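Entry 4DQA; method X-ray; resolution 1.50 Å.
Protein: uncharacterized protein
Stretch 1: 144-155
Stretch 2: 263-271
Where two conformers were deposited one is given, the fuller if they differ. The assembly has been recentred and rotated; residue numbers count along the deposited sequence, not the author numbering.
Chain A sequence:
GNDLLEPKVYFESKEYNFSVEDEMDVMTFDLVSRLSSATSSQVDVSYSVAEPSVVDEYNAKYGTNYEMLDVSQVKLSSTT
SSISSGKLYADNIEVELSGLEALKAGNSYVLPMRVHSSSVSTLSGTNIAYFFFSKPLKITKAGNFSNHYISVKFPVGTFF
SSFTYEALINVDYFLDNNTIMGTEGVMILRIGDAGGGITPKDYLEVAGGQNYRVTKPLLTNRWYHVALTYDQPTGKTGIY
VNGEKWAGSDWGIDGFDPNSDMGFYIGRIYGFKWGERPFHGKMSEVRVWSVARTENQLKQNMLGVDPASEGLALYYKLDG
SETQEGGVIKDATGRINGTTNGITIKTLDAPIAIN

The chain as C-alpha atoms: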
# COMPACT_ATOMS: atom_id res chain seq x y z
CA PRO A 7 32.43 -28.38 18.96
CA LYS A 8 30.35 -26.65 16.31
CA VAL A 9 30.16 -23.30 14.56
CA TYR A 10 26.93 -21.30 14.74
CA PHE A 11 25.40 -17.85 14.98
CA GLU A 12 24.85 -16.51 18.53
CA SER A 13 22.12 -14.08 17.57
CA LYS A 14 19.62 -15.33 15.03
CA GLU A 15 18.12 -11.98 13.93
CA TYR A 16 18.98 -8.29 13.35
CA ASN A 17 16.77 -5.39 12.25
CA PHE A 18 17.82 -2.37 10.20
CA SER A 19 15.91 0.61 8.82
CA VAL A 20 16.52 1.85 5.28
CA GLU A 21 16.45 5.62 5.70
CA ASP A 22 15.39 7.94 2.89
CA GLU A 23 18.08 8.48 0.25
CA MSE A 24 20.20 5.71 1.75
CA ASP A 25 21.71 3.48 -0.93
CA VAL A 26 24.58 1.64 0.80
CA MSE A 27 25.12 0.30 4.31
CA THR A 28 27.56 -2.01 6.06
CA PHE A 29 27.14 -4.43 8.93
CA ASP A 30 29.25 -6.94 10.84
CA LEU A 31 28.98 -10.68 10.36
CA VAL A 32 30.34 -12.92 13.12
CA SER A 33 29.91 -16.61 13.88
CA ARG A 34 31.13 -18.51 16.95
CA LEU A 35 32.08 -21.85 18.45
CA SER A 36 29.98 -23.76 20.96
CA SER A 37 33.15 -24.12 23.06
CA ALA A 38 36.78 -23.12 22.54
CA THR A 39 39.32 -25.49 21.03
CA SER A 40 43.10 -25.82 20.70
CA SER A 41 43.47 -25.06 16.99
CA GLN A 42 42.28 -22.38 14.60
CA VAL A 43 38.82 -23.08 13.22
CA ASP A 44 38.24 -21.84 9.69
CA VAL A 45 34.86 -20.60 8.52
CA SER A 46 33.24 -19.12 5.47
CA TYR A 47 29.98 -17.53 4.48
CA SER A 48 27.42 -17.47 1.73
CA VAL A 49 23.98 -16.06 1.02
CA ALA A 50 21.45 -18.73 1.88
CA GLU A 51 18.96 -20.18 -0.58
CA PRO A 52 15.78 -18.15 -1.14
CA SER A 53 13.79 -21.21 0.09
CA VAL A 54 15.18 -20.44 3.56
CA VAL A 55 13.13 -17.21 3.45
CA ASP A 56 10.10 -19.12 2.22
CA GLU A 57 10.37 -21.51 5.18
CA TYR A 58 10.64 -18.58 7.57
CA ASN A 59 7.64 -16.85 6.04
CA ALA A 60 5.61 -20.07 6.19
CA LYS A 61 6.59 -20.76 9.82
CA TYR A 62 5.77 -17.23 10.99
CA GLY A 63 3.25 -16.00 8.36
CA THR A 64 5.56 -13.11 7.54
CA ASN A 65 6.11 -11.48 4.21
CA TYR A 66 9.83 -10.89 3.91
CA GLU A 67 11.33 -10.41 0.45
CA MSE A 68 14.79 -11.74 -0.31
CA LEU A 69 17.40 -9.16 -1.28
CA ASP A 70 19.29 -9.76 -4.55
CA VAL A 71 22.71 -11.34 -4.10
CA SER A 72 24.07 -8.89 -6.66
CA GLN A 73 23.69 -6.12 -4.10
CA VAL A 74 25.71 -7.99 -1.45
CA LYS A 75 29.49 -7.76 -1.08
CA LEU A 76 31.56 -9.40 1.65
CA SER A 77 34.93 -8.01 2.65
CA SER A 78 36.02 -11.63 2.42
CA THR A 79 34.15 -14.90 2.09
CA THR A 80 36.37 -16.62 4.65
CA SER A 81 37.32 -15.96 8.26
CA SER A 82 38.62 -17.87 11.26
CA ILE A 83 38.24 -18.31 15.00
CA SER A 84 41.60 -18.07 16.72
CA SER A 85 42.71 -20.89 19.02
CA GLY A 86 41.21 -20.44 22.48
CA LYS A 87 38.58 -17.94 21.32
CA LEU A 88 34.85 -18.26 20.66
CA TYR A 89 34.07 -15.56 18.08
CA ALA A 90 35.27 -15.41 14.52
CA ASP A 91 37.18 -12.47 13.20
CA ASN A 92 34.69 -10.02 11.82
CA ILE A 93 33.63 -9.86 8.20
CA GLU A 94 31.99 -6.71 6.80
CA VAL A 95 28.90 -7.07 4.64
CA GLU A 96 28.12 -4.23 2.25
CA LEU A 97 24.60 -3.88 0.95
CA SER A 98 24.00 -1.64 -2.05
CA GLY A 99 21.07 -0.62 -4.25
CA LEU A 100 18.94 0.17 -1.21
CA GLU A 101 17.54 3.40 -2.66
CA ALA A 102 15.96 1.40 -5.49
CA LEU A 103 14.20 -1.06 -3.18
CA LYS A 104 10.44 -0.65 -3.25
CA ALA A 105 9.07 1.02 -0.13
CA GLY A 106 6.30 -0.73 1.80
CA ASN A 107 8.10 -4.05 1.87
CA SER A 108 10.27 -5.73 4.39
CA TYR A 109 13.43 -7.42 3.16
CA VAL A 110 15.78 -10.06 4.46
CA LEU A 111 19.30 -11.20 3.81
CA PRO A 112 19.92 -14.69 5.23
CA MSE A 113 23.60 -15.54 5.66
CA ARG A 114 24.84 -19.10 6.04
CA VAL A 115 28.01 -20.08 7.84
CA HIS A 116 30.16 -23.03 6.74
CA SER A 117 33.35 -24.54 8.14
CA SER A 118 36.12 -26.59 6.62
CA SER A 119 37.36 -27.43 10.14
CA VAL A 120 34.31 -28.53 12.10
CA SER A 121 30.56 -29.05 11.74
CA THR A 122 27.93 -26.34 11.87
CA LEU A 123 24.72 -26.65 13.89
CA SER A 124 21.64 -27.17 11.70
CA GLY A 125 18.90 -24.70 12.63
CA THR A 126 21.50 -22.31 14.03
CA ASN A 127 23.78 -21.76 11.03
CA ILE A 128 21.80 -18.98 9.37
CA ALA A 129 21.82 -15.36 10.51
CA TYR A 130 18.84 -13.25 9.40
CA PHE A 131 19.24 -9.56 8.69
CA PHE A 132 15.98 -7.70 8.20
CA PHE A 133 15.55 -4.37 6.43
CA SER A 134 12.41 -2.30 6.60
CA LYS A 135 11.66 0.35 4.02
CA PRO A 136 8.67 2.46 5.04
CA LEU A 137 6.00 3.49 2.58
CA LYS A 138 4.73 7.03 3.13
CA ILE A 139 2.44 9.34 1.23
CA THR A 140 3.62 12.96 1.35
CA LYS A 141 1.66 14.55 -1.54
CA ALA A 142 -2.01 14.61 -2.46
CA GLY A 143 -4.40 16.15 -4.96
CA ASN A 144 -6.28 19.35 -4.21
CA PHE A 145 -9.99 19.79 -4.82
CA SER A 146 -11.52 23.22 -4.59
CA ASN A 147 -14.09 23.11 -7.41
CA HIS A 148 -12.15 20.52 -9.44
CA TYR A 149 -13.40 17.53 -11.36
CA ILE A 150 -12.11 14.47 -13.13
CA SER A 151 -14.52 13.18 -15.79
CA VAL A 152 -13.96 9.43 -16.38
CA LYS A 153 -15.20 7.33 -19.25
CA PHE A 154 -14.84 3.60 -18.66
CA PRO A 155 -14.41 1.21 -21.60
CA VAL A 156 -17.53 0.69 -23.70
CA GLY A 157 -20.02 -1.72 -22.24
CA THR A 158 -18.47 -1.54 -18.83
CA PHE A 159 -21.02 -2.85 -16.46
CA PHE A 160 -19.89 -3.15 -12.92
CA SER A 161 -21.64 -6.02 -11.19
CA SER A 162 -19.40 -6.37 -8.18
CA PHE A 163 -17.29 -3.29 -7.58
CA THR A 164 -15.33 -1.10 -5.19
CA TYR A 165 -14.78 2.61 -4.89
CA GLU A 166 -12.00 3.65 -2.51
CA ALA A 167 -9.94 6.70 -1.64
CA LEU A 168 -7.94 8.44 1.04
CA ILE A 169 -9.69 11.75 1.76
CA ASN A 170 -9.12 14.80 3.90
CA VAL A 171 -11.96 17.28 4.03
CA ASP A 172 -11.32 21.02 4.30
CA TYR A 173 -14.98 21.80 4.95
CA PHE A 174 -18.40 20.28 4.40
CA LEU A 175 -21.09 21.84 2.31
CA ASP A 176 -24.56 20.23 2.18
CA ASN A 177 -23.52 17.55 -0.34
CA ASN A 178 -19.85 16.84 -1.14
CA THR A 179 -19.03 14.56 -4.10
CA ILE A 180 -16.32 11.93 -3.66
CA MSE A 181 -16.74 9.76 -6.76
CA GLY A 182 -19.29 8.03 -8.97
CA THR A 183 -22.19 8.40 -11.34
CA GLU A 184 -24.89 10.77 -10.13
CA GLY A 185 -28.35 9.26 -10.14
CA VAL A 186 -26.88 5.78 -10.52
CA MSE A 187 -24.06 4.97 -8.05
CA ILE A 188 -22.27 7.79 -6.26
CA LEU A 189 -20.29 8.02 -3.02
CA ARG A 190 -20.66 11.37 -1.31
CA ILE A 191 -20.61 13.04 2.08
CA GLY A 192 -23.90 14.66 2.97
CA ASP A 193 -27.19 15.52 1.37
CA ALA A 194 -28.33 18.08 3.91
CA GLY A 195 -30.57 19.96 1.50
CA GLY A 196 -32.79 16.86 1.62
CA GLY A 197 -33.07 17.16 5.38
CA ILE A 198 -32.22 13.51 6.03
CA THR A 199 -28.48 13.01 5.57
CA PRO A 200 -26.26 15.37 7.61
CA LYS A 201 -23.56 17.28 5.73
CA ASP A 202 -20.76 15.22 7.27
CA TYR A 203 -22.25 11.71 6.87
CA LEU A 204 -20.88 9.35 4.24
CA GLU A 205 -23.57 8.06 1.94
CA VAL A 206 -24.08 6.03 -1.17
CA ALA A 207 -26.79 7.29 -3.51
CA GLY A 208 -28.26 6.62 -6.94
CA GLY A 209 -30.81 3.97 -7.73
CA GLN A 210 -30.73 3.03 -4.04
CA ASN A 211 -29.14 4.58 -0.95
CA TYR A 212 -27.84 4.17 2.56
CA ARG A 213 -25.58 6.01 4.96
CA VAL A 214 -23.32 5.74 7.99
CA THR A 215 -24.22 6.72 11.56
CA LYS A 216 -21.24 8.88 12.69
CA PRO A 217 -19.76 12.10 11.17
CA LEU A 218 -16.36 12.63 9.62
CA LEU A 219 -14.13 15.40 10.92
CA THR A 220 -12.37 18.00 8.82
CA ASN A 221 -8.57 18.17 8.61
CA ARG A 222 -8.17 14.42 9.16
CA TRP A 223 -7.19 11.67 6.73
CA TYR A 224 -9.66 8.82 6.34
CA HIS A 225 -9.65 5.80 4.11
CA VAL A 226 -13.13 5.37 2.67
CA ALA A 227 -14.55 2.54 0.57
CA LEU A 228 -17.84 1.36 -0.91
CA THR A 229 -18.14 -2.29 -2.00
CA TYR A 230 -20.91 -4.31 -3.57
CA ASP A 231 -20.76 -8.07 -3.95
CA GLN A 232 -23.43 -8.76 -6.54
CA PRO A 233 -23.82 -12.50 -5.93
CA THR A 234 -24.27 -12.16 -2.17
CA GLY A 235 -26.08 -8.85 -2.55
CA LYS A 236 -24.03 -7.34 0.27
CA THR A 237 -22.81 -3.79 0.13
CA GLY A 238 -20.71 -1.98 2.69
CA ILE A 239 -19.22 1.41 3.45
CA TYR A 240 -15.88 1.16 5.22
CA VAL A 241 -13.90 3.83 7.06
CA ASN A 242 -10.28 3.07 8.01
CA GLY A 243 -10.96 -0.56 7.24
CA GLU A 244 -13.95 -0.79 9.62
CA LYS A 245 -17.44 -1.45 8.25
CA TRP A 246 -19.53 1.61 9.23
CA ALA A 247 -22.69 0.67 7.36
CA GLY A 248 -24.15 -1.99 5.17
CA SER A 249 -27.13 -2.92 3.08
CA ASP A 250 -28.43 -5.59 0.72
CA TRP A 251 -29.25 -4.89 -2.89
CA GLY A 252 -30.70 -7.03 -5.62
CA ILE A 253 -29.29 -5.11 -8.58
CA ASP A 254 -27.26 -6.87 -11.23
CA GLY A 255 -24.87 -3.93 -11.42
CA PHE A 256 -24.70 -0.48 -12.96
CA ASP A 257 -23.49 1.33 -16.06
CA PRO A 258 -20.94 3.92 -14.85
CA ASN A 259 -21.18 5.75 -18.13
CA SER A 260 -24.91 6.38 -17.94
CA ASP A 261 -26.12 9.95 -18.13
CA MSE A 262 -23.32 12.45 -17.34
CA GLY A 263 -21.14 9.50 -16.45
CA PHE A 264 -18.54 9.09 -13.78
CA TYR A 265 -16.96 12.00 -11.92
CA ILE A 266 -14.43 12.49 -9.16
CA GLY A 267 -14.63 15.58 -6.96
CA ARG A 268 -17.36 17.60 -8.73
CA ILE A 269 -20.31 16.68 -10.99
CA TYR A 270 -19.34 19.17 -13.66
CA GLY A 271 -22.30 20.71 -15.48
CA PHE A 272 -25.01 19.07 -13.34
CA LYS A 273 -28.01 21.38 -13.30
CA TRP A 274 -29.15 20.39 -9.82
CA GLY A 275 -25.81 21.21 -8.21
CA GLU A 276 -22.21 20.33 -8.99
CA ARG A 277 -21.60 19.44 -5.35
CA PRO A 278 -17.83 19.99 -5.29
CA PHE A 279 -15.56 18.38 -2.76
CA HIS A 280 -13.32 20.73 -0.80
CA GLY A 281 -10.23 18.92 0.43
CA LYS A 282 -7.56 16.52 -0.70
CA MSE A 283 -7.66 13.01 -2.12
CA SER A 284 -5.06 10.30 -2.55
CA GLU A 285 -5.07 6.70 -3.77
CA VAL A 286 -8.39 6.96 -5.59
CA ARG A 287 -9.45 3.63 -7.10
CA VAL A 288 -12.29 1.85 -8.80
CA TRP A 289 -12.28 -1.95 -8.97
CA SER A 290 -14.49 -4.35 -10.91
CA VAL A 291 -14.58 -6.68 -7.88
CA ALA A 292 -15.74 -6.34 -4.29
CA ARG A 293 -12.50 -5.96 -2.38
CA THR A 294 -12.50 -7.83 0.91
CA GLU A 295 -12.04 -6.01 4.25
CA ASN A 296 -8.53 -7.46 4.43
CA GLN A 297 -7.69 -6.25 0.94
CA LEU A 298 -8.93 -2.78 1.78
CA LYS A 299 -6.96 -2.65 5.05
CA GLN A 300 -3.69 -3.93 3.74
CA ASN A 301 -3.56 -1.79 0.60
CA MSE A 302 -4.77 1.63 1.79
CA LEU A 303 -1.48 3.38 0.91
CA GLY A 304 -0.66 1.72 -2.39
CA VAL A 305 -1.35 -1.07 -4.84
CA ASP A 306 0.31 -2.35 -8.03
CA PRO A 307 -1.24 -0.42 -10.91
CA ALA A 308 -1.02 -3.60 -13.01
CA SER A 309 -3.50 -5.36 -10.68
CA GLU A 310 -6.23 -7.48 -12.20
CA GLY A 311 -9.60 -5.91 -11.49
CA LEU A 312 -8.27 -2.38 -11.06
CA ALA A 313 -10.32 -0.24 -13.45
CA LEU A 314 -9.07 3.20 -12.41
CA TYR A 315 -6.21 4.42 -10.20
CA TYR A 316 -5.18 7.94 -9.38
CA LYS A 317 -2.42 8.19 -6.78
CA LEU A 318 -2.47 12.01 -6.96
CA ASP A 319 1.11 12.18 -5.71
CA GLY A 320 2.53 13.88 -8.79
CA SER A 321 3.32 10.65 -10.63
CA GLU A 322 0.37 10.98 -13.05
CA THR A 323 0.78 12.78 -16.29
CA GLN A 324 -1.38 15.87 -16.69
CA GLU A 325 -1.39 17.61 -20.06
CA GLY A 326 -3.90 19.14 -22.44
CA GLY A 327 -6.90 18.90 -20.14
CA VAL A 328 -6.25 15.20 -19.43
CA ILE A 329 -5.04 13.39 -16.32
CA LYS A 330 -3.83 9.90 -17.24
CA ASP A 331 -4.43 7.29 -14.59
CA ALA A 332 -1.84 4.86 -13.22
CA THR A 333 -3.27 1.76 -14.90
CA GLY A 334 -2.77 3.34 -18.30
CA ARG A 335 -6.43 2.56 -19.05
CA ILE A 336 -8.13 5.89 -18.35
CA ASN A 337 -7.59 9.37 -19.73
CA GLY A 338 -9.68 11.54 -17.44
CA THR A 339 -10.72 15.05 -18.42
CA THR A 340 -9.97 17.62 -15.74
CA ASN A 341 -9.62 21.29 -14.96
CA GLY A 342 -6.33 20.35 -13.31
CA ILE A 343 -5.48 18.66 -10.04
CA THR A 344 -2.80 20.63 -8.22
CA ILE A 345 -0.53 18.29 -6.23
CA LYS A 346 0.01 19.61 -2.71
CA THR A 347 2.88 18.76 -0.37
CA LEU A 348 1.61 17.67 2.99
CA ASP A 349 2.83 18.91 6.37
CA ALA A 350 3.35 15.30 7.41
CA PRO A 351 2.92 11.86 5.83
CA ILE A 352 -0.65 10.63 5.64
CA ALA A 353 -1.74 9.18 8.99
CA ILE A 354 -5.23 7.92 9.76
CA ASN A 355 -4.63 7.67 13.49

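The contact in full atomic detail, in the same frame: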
# COMPACT_ATOMS: atom_id res chain seq x y z
N ASN A 144 -5.37 18.35 -4.73
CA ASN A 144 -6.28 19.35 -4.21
C ASN A 144 -7.57 19.45 -4.97
O ASN A 144 -7.58 19.46 -6.20
CB ASN A 144 -5.62 20.73 -4.20
CG ASN A 144 -6.35 21.70 -3.30
OD1 ASN A 144 -6.51 21.44 -2.12
ND2 ASN A 144 -6.80 22.78 -3.85
N PHE A 145 -8.68 19.57 -4.23
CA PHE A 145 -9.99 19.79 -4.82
C PHE A 145 -10.59 21.01 -4.15
O PHE A 145 -10.70 21.08 -2.92
CB PHE A 145 -10.88 18.57 -4.60
CG PHE A 145 -10.47 17.39 -5.42
CD1 PHE A 145 -9.43 16.57 -4.99
CD2 PHE A 145 -11.08 17.12 -6.64
CE1 PHE A 145 -9.03 15.52 -5.74
CE2 PHE A 145 -10.68 16.04 -7.40
CZ PHE A 145 -9.64 15.24 -6.95
N SER A 146 -10.84 22.01 -4.97
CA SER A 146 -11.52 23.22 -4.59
C SER A 146 -12.27 23.68 -5.83
O SER A 146 -11.90 24.67 -6.48
CB SER A 146 -10.50 24.25 -4.16
OG SER A 146 -11.13 25.46 -3.79
N ASN A 147 -13.34 22.94 -6.16
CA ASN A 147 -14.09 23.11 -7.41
C ASN A 147 -13.32 22.54 -8.61
O ASN A 147 -13.12 23.20 -9.63
CB ASN A 147 -14.49 24.56 -7.65
CG ASN A 147 -15.67 24.68 -8.59
OD1 ASN A 147 -16.54 23.81 -8.62
ND2 ASN A 147 -15.70 25.75 -9.37
N HIS A 148 -12.86 21.30 -8.44
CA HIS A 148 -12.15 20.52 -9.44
C HIS A 148 -12.82 19.20 -9.68
O HIS A 148 -13.37 18.56 -8.77
CB HIS A 148 -10.70 20.31 -8.99
CG HIS A 148 -9.96 21.59 -8.89
ND1 HIS A 148 -9.96 22.36 -7.76
CD2 HIS A 148 -9.32 22.32 -9.84
CE1 HIS A 148 -9.29 23.49 -7.99
NE2 HIS A 148 -8.90 23.48 -9.24
N TYR A 149 -12.78 18.76 -10.93
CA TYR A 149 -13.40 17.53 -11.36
C TYR A 149 -12.40 16.69 -12.14
O TYR A 149 -11.46 17.22 -12.77
CB TYR A 149 -14.61 17.79 -12.27
CG TYR A 149 -14.25 18.41 -13.60
CD1 TYR A 149 -13.93 17.61 -14.68
CD2 TYR A 149 -14.24 19.79 -13.78
CE1 TYR A 149 -13.58 18.17 -15.91
CE2 TYR A 149 -13.88 20.34 -15.03
CZ TYR A 149 -13.56 19.52 -16.05
OH TYR A 149 -13.20 20.05 -17.29
N ILE A 150 -12.63 15.37 -12.12
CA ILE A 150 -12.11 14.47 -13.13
C ILE A 150 -13.29 13.73 -13.73
O ILE A 150 -14.03 13.06 -12.99
CB ILE A 150 -11.11 13.47 -12.57
CG1 ILE A 150 -10.01 14.16 -11.78
CG2 ILE A 150 -10.51 12.66 -13.70
CD1 ILE A 150 -9.09 13.20 -11.07
N SER A 151 -13.49 13.89 -15.03
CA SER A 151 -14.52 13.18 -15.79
C SER A 151 -13.89 11.91 -16.33
O SER A 151 -12.91 11.96 -17.06
CB SER A 151 -15.03 14.04 -16.94
OG SER A 151 -15.88 13.32 -17.85
N VAL A 152 -14.46 10.76 -15.99
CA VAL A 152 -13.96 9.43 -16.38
C VAL A 152 -14.92 8.67 -17.26
O VAL A 152 -16.10 8.50 -16.95
CB VAL A 152 -13.70 8.59 -15.12
CG1 VAL A 152 -13.31 7.17 -15.49
CG2 VAL A 152 -12.69 9.24 -14.22
N LYS A 153 -14.42 8.20 -18.39
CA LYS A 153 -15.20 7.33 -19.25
C LYS A 153 -14.57 5.96 -19.17
O LYS A 153 -13.39 5.78 -19.50
CB LYS A 153 -15.17 7.84 -20.69
CG LYS A 153 -16.21 7.19 -21.59
CD LYS A 153 -16.43 8.01 -22.87
N PHE A 154 -15.33 4.97 -18.71
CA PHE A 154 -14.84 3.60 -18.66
C PHE A 154 -15.01 2.96 -20.03
O PHE A 154 -15.77 3.46 -20.85
CB PHE A 154 -15.58 2.83 -17.59
CG PHE A 154 -15.17 3.20 -16.23
CD1 PHE A 154 -14.02 2.70 -15.70
CD2 PHE A 154 -15.92 4.10 -15.50
CE1 PHE A 154 -13.62 3.05 -14.43
CE2 PHE A 154 -15.52 4.44 -14.25
CZ PHE A 154 -14.38 3.92 -13.71
N PRO A 155 -14.27 1.88 -20.31
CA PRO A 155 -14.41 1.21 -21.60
C PRO A 155 -15.86 0.93 -21.94
O PRO A 155 -16.69 0.69 -21.04
CB PRO A 155 -13.65 -0.11 -21.39
CG PRO A 155 -12.63 0.19 -20.39
CD PRO A 155 -13.22 1.27 -19.47
N GLY A 263 -22.24 10.40 -16.63
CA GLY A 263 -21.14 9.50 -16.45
C GLY A 263 -20.46 9.75 -15.12
O GLY A 263 -20.99 10.42 -14.22
N PHE A 264 -19.27 9.20 -15.02
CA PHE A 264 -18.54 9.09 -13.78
C PHE A 264 -17.70 10.34 -13.55
O PHE A 264 -16.99 10.80 -14.44
CB PHE A 264 -17.65 7.85 -13.86
CG PHE A 264 -17.08 7.39 -12.55
CD1 PHE A 264 -15.93 7.98 -12.03
CD2 PHE A 264 -17.63 6.32 -11.87
CE1 PHE A 264 -15.37 7.56 -10.83
CE2 PHE A 264 -17.06 5.89 -10.67
CZ PHE A 264 -15.93 6.50 -10.16
N TYR A 265 -17.76 10.85 -12.33
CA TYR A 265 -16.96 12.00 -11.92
C TYR A 265 -16.27 11.75 -10.61
O TYR A 265 -16.80 11.03 -9.75
CB TYR A 265 -17.82 13.26 -11.76
CG TYR A 265 -18.09 13.99 -13.05
CD1 TYR A 265 -17.11 14.83 -13.58
CD2 TYR A 265 -19.25 13.80 -13.78
CE1 TYR A 265 -17.34 15.51 -14.77
CE2 TYR A 265 -19.48 14.47 -14.99
CZ TYR A 265 -18.48 15.32 -15.47
OH TYR A 265 -18.75 15.97 -16.68
N ILE A 266 -15.11 12.38 -10.45
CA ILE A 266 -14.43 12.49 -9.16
C ILE A 266 -14.42 13.96 -8.77
O ILE A 266 -14.09 14.83 -9.58
CB ILE A 266 -12.97 11.96 -9.24
CG1 ILE A 266 -12.99 10.48 -9.60
CG2 ILE A 266 -12.23 12.21 -7.93
CD1 ILE A 266 -11.66 9.96 -10.13
N GLY A 267 -14.84 14.26 -7.54
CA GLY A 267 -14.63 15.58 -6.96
C GLY A 267 -15.67 16.65 -7.23
O GLY A 267 -15.75 17.60 -6.45
N ARG A 268 -16.43 16.54 -8.32
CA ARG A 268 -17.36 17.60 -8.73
C ARG A 268 -18.13 17.05 -9.93
O ARG A 268 -17.52 16.44 -10.80
CB ARG A 268 -16.59 18.87 -9.13
CG ARG A 268 -17.39 19.95 -9.81
CD ARG A 268 -16.50 21.08 -10.28
NE ARG A 268 -17.21 22.07 -11.06
CZ ARG A 268 -16.64 23.05 -11.77
NH1 ARG A 268 -15.31 23.15 -11.82
NH2 ARG A 268 -17.41 23.90 -12.43
N ILE A 269 -19.46 17.19 -9.92
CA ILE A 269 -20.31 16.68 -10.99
C ILE A 269 -20.43 17.83 -11.97
O ILE A 269 -21.39 18.61 -11.96
CB ILE A 269 -21.68 16.21 -10.50
CG1 ILE A 269 -21.54 15.33 -9.26
CG2 ILE A 269 -22.34 15.41 -11.61
CD1 ILE A 269 -22.86 15.13 -8.51
N TYR A 270 -19.43 17.97 -12.82
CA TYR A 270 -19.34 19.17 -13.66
C TYR A 270 -20.55 19.29 -14.60
O TYR A 270 -20.90 18.34 -15.30
CB TYR A 270 -18.04 19.06 -14.47
CG TYR A 270 -17.65 20.26 -15.34
CD1 TYR A 270 -17.89 21.56 -14.95
CD2 TYR A 270 -16.99 20.05 -16.54
CE1 TYR A 270 -17.51 22.65 -15.77
CE2 TYR A 270 -16.60 21.11 -17.33
CZ TYR A 270 -16.85 22.39 -16.92
OH TYR A 270 -16.48 23.47 -17.71
N GLY A 271 -21.18 20.46 -14.58
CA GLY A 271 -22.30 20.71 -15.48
C GLY A 271 -23.65 20.17 -15.01
O GLY A 271 -24.64 20.28 -15.74
O HOH W 1 -13.96 20.00 -6.10
O HOH W 2 -13.29 22.69 -17.90
O HOH W 3 -17.99 11.89 -16.86
O HOH W 4 -18.43 7.83 -17.53

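The firmest polar links are backbone hydrogen bonds between two antiparallel strands, 150-152 and 264-266, whose N-to-C directions differ by 154°. I150 and I266 form a reciprocal pair: I266 N donates to I150 O at 2.8 Å (N-H...O angle 161°), and I150 N donates to I266 O at 3.0 Å (160°). V152 N adds a nearly linear bond to F264 O, 3.0 Å at 175°. The return link at this end runs through a water, which accepts from F264 N at 3.0 Å and donates to V152 O at 2.5 Å. A second water accepts from S151 OG at 2.7 Å and donates to F264 O at 2.8 Å, so that carbonyl serves both a strand bond and a solvent bridge. Two CA-H...O contacts reinforce the ladder, Y149 CA to I266 O and Y265 CA to I150 O, both 3.3 Å.

Beyond the strand the polar contact loosens. R268 NH1 donates only a weak bond to N147 O, 3.1 Å with an angle of 122°. Although N147 OD1 lies 3.1 Å from R268 NE, it sits over the guanidinium face, where the N-H cannot point at it.

Side chains alternate across the sheet. I150, V152, F264 and I266 share one face, with I150 CB 4.1 Å from I266 CB and V152 CB 3.9 Å from F264 CD1. F154 extends this packing by directing its edge at the F264 ring face, planes at 90° and centroids 5.2 Å apart. On the other face, S151 CB lies 3.5 Å from Y265 CE1. Farther along, the Y149 and Y270 rings form an offset stack, centroids 4.3 Å apart and planes at 12°.

G267 has phi 87°, and an ideal CB there would clash with F145 CD2 (2.6 Å) and H148 O (2.8 Å).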